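Long-range contact in inorganic pyrophosphatase (Thermus thermophilus, PDB 2PRD), which probably catalyses the magnesium-dependent hydrolysis of inorganic pyrophosphate to two phosphate ions, working as a homohexamer: residues V87-L92 / A160-V165. Sequence-based numbering, arbitrary orientation.
Sequences VRVVGL and AALEEV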
loop_
_atom_site.group_PDB
_atom_site.type_symbol
_atom_site.label_atom_id
_atom_site.label_comp_id
_atom_site.label_asym_id
_atom_site.label_seq_id
_atom_site.Cartn_x
_atom_site.Cartn_y
_atom_site.Cartn_z
ATOM N N VAL A 87 -6.765 24.861 -0.137
ATOM C CA VAL A 87 -5.361 24.927 0.264
ATOM C C VAL A 87 -5.062 26.282 0.852
ATOM O O VAL A 87 -5.396 27.294 0.257
ATOM C CB VAL A 87 -4.543 24.692 -1.030
ATOM C CG1 VAL A 87 -3.076 25.030 -0.795
ATOM C CG2 VAL A 87 -4.604 23.202 -1.393
ATOM N N ARG A 88 -4.391 26.258 1.996
ATOM C CA ARG A 88 -3.898 27.469 2.635
ATOM C C ARG A 88 -2.491 27.781 2.146
ATOM O O ARG A 88 -1.509 27.058 2.358
ATOM C CB ARG A 88 -3.994 27.337 4.150
ATOM C CG ARG A 88 -3.337 28.467 4.914
ATOM C CD ARG A 88 -3.814 28.561 6.364
ATOM N NE ARG A 88 -2.841 27.767 7.126
ATOM C CZ ARG A 88 -3.374 26.596 7.526
ATOM N NH1 ARG A 88 -4.635 26.425 7.190
ATOM N NH2 ARG A 88 -2.643 25.779 8.207
ATOM N N VAL A 89 -2.353 28.974 1.514
ATOM C CA VAL A 89 -1.079 29.488 0.982
ATOM C C VAL A 89 -0.108 29.977 2.037
ATOM O O VAL A 89 -0.384 30.978 2.721
ATOM C CB VAL A 89 -1.303 30.650 -0.019
ATOM C CG1 VAL A 89 -0.004 31.027 -0.713
ATOM C CG2 VAL A 89 -2.337 30.206 -1.048
ATOM N N VAL A 90 1.063 29.364 2.087
ATOM C CA VAL A 90 2.034 29.833 3.112
ATOM C C VAL A 90 3.356 30.258 2.541
ATOM O O VAL A 90 4.188 30.768 3.324
ATOM C CB VAL A 90 2.182 28.702 4.165
ATOM C CG1 VAL A 90 0.804 28.274 4.664
ATOM C CG2 VAL A 90 2.900 27.498 3.588
ATOM N N GLY A 91 3.630 30.132 1.245
ATOM C CA GLY A 91 4.915 30.473 0.664
ATOM C C GLY A 91 5.094 30.274 -0.820
ATOM O O GLY A 91 4.170 29.869 -1.507
ATOM N N LEU A 92 6.274 30.570 -1.386
ATOM C CA LEU A 92 6.570 30.412 -2.801
ATOM C C LEU A 92 7.937 29.723 -2.946
ATOM O O LEU A 92 8.837 29.957 -2.150
ATOM C CB LEU A 92 6.820 31.741 -3.556
ATOM C CG LEU A 92 5.645 32.552 -4.017
ATOM C CD1 LEU A 92 6.068 33.792 -4.826
ATOM C CD2 LEU A 92 4.648 31.720 -4.844
ATOM N N ALA A 160 4.542 37.311 -0.016
ATOM C CA ALA A 160 4.932 37.279 -1.421
ATOM C C ALA A 160 4.047 36.376 -2.223
ATOM O O ALA A 160 3.654 36.663 -3.361
ATOM C CB ALA A 160 6.428 36.889 -1.550
ATOM N N ALA A 161 3.676 35.220 -1.664
ATOM C CA ALA A 161 2.836 34.255 -2.341
ATOM C C ALA A 161 1.467 34.837 -2.650
ATOM O O ALA A 161 0.938 34.568 -3.736
ATOM C CB ALA A 161 2.660 32.974 -1.501
ATOM N N LEU A 162 0.896 35.515 -1.656
ATOM C CA LEU A 162 -0.445 36.081 -1.818
ATOM C C LEU A 162 -0.486 37.094 -2.953
ATOM O O LEU A 162 -1.449 37.166 -3.715
ATOM C CB LEU A 162 -1.023 36.615 -0.518
ATOM C CG LEU A 162 -1.167 35.642 0.651
ATOM C CD1 LEU A 162 -1.570 36.403 1.898
ATOM C CD2 LEU A 162 -2.106 34.488 0.394
ATOM N N GLU A 163 0.577 37.844 -3.064
ATOM C CA GLU A 163 0.737 38.847 -4.118
ATOM C C GLU A 163 0.768 38.155 -5.463
ATOM O O GLU A 163 0.215 38.704 -6.419
ATOM C CB GLU A 163 1.996 39.675 -3.901
ATOM C CG GLU A 163 1.867 40.800 -2.887
ATOM C CD GLU A 163 0.583 41.597 -3.104
ATOM O OE1 GLU A 163 0.249 41.933 -4.269
ATOM O OE2 GLU A 163 -0.108 41.881 -2.094
ATOM N N GLU A 164 1.383 37.003 -5.557
ATOM C CA GLU A 164 1.468 36.283 -6.854
ATOM C C GLU A 164 0.127 35.643 -7.133
ATOM O O GLU A 164 -0.371 35.596 -8.268
ATOM C CB GLU A 164 2.592 35.269 -6.771
ATOM C CG GLU A 164 2.613 34.246 -7.894
ATOM C CD GLU A 164 3.358 34.776 -9.101
ATOM O OE1 GLU A 164 3.922 35.886 -8.979
ATOM O OE2 GLU A 164 3.398 34.086 -10.138
ATOM N N VAL A 165 -0.457 35.122 -6.044
ATOM C CA VAL A 165 -1.820 34.530 -6.268
ATOM C C VAL A 165 -2.751 35.567 -6.836
ATOM O O VAL A 165 -3.452 35.366 -7.853
ATOM C CB VAL A 165 -2.233 33.906 -4.958
ATOM C CG1 VAL A 165 -3.588 33.237 -5.132
ATOM C CG2 VAL A 165 -1.165 32.884 -4.524
#
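Strand 87-92 and helix 160-165 lie almost perpendicular, at 96°, their axes coming within 7.2 Å; Gly-91 CA and Ala-161 CA lie 5.3 Å apart, the nearest CA pair. Helix 158-173 here packs on the outside of the beta barrel of the pyrophosphatase fold, and the strand carries a classic beta bulge, in which Val-90 and Gly-91 sit together opposite Ile-106 of strand 101-109. With the bulge between them, Val-89 and Leu-92 both point toward the helix and hold the methyl of Ala-161 between them. Leu-92 lies over the helix backbone, its CG 3.7 Å from Ala-161 CA, while CD1 extends toward the carbonyl of Ala-160 and the CB of Glu-164. An alanine in place of Leu-92 would probably open a gap over Ala-161 CA and leave Glu-164 CB without its neighbour on the strand. On the other flank, Val-89 and Leu-162 run alongside each other pointing opposite ways, with Leu-162 CD2 3.9 Å from Val-89 CB. Val-105 of strand 101-109 touches Val-89, Leu-92 and Val-165. No hydrogen bond joins the two segments; the join is apolar and buried. With Val-89 CG1 anti to its backbone N (chi1 -171°), that methyl presses against Ala-161 CB at 3.4 Å, tighter than usual for two carbons.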